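Local coordinates for protein glutamate racemase (Campylobacter jejuni, PDB 3UHF) that belongs to the aspartate/glutamate/hydantoin racemase family of two-lobed alpha/beta enzymes and holds D-glutamic acid in a pocket, at residues G35-S38 with V39-S42; E175-E179 with G180-Q184. All coordinates share one frame; numbering follows the deposited sequence.

Contact 1. Residues G35-S38 with V39-S42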
loop_
_atom_site.group_PDB
_atom_site.type_symbol
_atom_site.label_atom_id
_atom_site.label_comp_id
_atom_site.label_asym_id
_atom_site.label_seq_id
_atom_site.Cartn_x
_atom_site.Cartn_y
_atom_site.Cartn_z
ATOM N N GLY A 35 1.473 -0.299 8.711
ATOM C CA GLY A 35 0.369 -0.502 7.791
ATOM C C GLY A 35 0.770 -1.316 6.579
ATOM O O GLY A 35 -0.003 -2.151 6.092
ATOM N N GLY A 36 1.991 -1.077 6.105
ATOM C CA GLY A 36 2.519 -1.734 4.917
ATOM C C GLY A 36 2.559 -3.252 4.985
ATOM O O GLY A 36 2.753 -3.928 3.966
ATOM N N LEU A 37 2.382 -3.796 6.182
ATOM C CA LEU A 37 2.244 -5.240 6.336
ATOM C C LEU A 37 1.080 -5.795 5.490
ATOM O O LEU A 37 1.093 -6.961 5.108
ATOM C CB LEU A 37 2.074 -5.608 7.818
ATOM C CG LEU A 37 3.297 -5.363 8.715
ATOM C CD1 LEU A 37 2.966 -5.587 10.200
ATOM C CD2 LEU A 37 4.501 -6.220 8.293
ATOM N N SER A 38 0.079 -4.969 5.196
ATOM C CA SER A 38 -1.046 -5.445 4.398
ATOM C C SER A 38 -0.587 -5.770 2.969
ATOM O O SER A 38 -1.097 -6.702 2.330
ATOM C CB SER A 38 -2.201 -4.438 4.389
ATOM O OG SER A 38 -1.848 -3.249 3.709
ATOM N N VAL A 39 0.387 -5.002 2.488
ATOM C CA VAL A 39 0.996 -5.239 1.186
ATOM C C VAL A 39 1.959 -6.415 1.273
ATOM O O VAL A 39 1.970 -7.290 0.399
ATOM C CB VAL A 39 1.732 -3.983 0.668
ATOM C CG1 VAL A 39 2.495 -4.297 -0.619
ATOM C CG2 VAL A 39 0.728 -2.858 0.421
ATOM N N LEU A 40 2.756 -6.450 2.337
ATOM C CA LEU A 40 3.669 -7.570 2.547
ATOM C C LEU A 40 2.911 -8.896 2.516
ATOM O O LEU A 40 3.358 -9.868 1.898
ATOM C CB LEU A 40 4.413 -7.423 3.872
ATOM C CG LEU A 40 5.436 -8.530 4.134
ATOM C CD1 LEU A 40 6.579 -8.413 3.145
ATOM C CD2 LEU A 40 5.953 -8.483 5.573
ATOM N N LYS A 41 1.750 -8.918 3.164
ATOM C CA LYS A 41 0.929 -10.122 3.207
ATOM C C LYS A 41 0.594 -10.620 1.802
ATOM O O LYS A 41 0.739 -11.803 1.507
ATOM C CB LYS A 41 -0.348 -9.864 4.005
ATOM C CG LYS A 41 -1.232 -11.088 4.191
ATOM C CD LYS A 41 -2.328 -10.773 5.209
ATOM C CE LYS A 41 -3.144 -12.002 5.565
ATOM N NZ LYS A 41 -3.915 -12.503 4.397
ATOM N N SER A 42 0.157 -9.717 0.927
ATOM C CA SER A 42 -0.193 -10.116 -0.435
ATOM C C SER A 42 1.015 -10.661 -1.176
ATOM O O SER A 42 0.918 -11.684 -1.863
ATOM C CB SER A 42 -0.774 -8.931 -1.215
ATOM O OG SER A 42 -1.885 -8.371 -0.537
#
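The carbonyl oxygen of Gly36 accepts two backbone N-H groups near the N-terminal end of helix 37-45, an example of one acceptor shared by successive residues. Leu40 N makes the regular bond to Gly36 O at 3.0 Å, nearly straight at 167° and in the carbonyl plane. Val39 N makes a weak, strongly bent bond to the same oxygen. One residue on, Lys41 N reaches Leu37 O at 2.8 Å, tilted from the carbonyl plane, a second bond of the i to i+4 kind.

The leucines pack together: Leu37 and Leu40 run alongside each other in the same direction, and their CD2 methyls meet at 3.8 Å. The serines bond outward. Ser38 OG sits between backbone N and carbonyl carbon (chi1 67°) and bonds to the carbonyl oxygen of Thr205, a residue of the D-glutamic acid pocket, while Ser42 OG bonds to Asp229. Lys41 runs outward to a salt bridge with Glu45, and Val39 touches Ala93.

Within the beta-alpha-beta unit formed with strands 26-31 and 51-56, the leucine pair packs on Phe252 of strand 249-254 and on strand 51-56, and Leu37 also meets helix 258-268.

Contact 2. Residues E175-E179 with G180-Q184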
loop_
_atom_site.group_PDB
_atom_site.type_symbol
_atom_site.label_atom_id
_atom_site.label_comp_id
_atom_site.label_asym_id
_atom_site.label_seq_id
_atom_site.Cartn_x
_atom_site.Cartn_y
_atom_site.Cartn_z
ATOM N N GLU A 175 -5.024 1.387 16.650
ATOM C CA GLU A 175 -5.629 1.141 17.969
ATOM C C GLU A 175 -6.441 -0.152 17.996
ATOM O O GLU A 175 -7.063 -0.488 19.005
ATOM C CB GLU A 175 -6.515 2.322 18.409
ATOM C CG GLU A 175 -5.726 3.494 18.995
ATOM C CD GLU A 175 -6.505 4.344 20.008
ATOM O OE1 GLU A 175 -7.617 3.961 20.435
ATOM O OE2 GLU A 175 -5.980 5.407 20.396
ATOM N N GLY A 176 -6.431 -0.867 16.876
ATOM C CA GLY A 176 -7.102 -2.153 16.750
ATOM C C GLY A 176 -8.607 -2.075 16.587
ATOM O O GLY A 176 -9.317 -3.047 16.854
ATOM N N ILE A 177 -9.107 -0.924 16.149
ATOM C CA ILE A 177 -10.551 -0.751 15.980
ATOM C C ILE A 177 -10.978 -1.121 14.559
ATOM O O ILE A 177 -10.792 -0.335 13.635
ATOM C CB ILE A 177 -10.969 0.703 16.291
ATOM C CG1 ILE A 177 -10.547 1.076 17.713
ATOM C CG2 ILE A 177 -12.475 0.873 16.146
ATOM C CD1 ILE A 177 -10.647 2.562 18.003
ATOM N N PHE A 178 -11.548 -2.312 14.383
ATOM C CA PHE A 178 -11.848 -2.808 13.032
ATOM C C PHE A 178 -13.346 -2.953 12.770
ATOM O O PHE A 178 -13.760 -3.297 11.657
ATOM C CB PHE A 178 -11.178 -4.168 12.799
ATOM C CG PHE A 178 -9.709 -4.189 13.101
ATOM C CD1 PHE A 178 -8.889 -3.127 12.745
ATOM C CD2 PHE A 178 -9.143 -5.274 13.746
ATOM C CE1 PHE A 178 -7.535 -3.150 13.027
ATOM C CE2 PHE A 178 -7.787 -5.301 14.027
ATOM C CZ PHE A 178 -6.981 -4.238 13.665
ATOM N N GLU A 179 -14.149 -2.700 13.797
ATOM C CA GLU A 179 -15.596 -2.815 13.709
ATOM C C GLU A 179 -16.189 -2.147 14.934
ATOM O O GLU A 179 -15.455 -1.645 15.781
ATOM C CB GLU A 179 -16.016 -4.282 13.683
ATOM C CG GLU A 179 -15.600 -5.039 14.933
ATOM C CD GLU A 179 -15.995 -6.501 14.892
ATOM O OE1 GLU A 179 -17.031 -6.825 14.274
ATOM O OE2 GLU A 179 -15.266 -7.328 15.479
ATOM N N GLY A 180 -17.514 -2.144 15.029
ATOM C CA GLY A 180 -18.186 -1.607 16.203
ATOM C C GLY A 180 -18.765 -0.212 16.019
ATOM O O GLY A 180 -18.639 0.383 14.949
ATOM N N ASP A 181 -19.386 0.306 17.078
ATOM C CA ASP A 181 -20.126 1.564 17.029
ATOM C C ASP A 181 -19.257 2.781 16.712
ATOM O O ASP A 181 -19.685 3.688 16.007
ATOM C CB ASP A 181 -20.841 1.814 18.366
ATOM C CG ASP A 181 -22.014 0.870 18.613
ATOM O OD1 ASP A 181 -22.442 0.188 17.669
ATOM O OD2 ASP A 181 -22.507 0.833 19.766
ATOM N N PHE A 182 -18.048 2.805 17.260
ATOM C CA PHE A 182 -17.162 3.947 17.080
ATOM C C PHE A 182 -16.710 3.987 15.621
ATOM O O PHE A 182 -16.736 5.030 14.977
ATOM C CB PHE A 182 -15.967 3.842 18.037
ATOM C CG PHE A 182 -15.053 5.046 18.033
ATOM C CD1 PHE A 182 -15.475 6.274 17.544
ATOM C CD2 PHE A 182 -13.763 4.938 18.523
ATOM C CE1 PHE A 182 -14.623 7.374 17.546
ATOM C CE2 PHE A 182 -12.902 6.039 18.537
ATOM C CZ PHE A 182 -13.337 7.255 18.047
ATOM N N LEU A 183 -16.327 2.840 15.077
ATOM C CA LEU A 183 -15.972 2.815 13.658
ATOM C C LEU A 183 -17.177 3.168 12.769
ATOM O O LEU A 183 -17.034 3.859 11.759
ATOM C CB LEU A 183 -15.372 1.465 13.268
ATOM C CG LEU A 183 -14.905 1.372 11.811
ATOM C CD1 LEU A 183 -13.656 2.242 11.589
ATOM C CD2 LEU A 183 -14.622 -0.067 11.458
ATOM N N GLN A 184 -18.364 2.702 13.141
ATOM C CA GLN A 184 -19.563 3.040 12.377
ATOM C C GLN A 184 -19.730 4.555 12.340
ATOM O O GLN A 184 -20.094 5.123 11.313
ATOM C CB GLN A 184 -20.803 2.398 12.999
ATOM C CG GLN A 184 -22.122 2.858 12.381
ATOM C CD GLN A 184 -22.330 2.309 10.975
ATOM O OE1 GLN A 184 -21.711 1.316 10.584
ATOM N NE2 GLN A 184 -23.199 2.959 10.208
HETATM O O HOH W 1 -15.872 0.685 16.966
#
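The short connection between helices 169-174 and 181-191 closes one helix with a Schellman motif at Gly176 and opens the next at the N-cap residue Gly180; Ile177, just past the Schellman glycine, packs on the first turn of the next helix through Phe182 and Leu183. The two branches of Ile177 divide the work. Its CD1 approaches the Phe182 ring obliquely, 4.0 Å from CD2, whereas CG2 lies 4.1 Å from Leu183 CB, the two side chains running antiparallel as they pass. With CG anti to the backbone N (chi1 -174°), the Phe182 ring is carried back towards the isoleucine.

Leu183 reaches back to the connection itself. Its CD2 methyl comes to 3.3 Å from Phe178 O and 3.6 Å from Glu179 N, so that it lies against the peptide joining these two residues. Phe178 O is also the acceptor for Ser213 OG of helix 211-218, while Glu179 N is buried here without any polar partner in the model. The CA-CB bond of Phe178 points away from the new helix, and Gly176 O stands 3.7 Å above the centre of its ring on one face.

Gly180 offers no side chain to cap the first turn. Its carbonyl oxygen takes up Gln184 N at 3.0 Å in the regular helical way, and a water joins the earlier residue to the turn: it donates to Glu179 O at 2.6 Å and accepts from Leu183 N at 2.9 Å. Positive phi at Gly180 (102°) suits glycine, because a beta carbon would run into the carbonyl oxygen of Glu179. No direct hydrogen bond crosses from 175-179 to 180-184, which implies that, beyond the chain itself, apolar contact and a bridging water hold the helix start against the loop.

Overall arrangement
Together the two contacts show how the chemistry of a helix start can differ with its place in the fold. Contact 1 is buried near the middle of the chain, beside the D-glutamic acid pocket and against the five-stranded parallel sheet; contact 2 lies at the surface, about 21 Å from the chain centre. Their centres are about 20 Å apart and they lie on different helices. In contact 1, direct backbone hydrogen bonds link the segments and the serine hydroxyls have protein partners. In contact 2, methyl and ring contacts hold loop and helix together beyond the chain itself, and water supplies the polar link. Both glycines of contact 2 have positive phi, whereas Gly35 and Gly36 have negative phi.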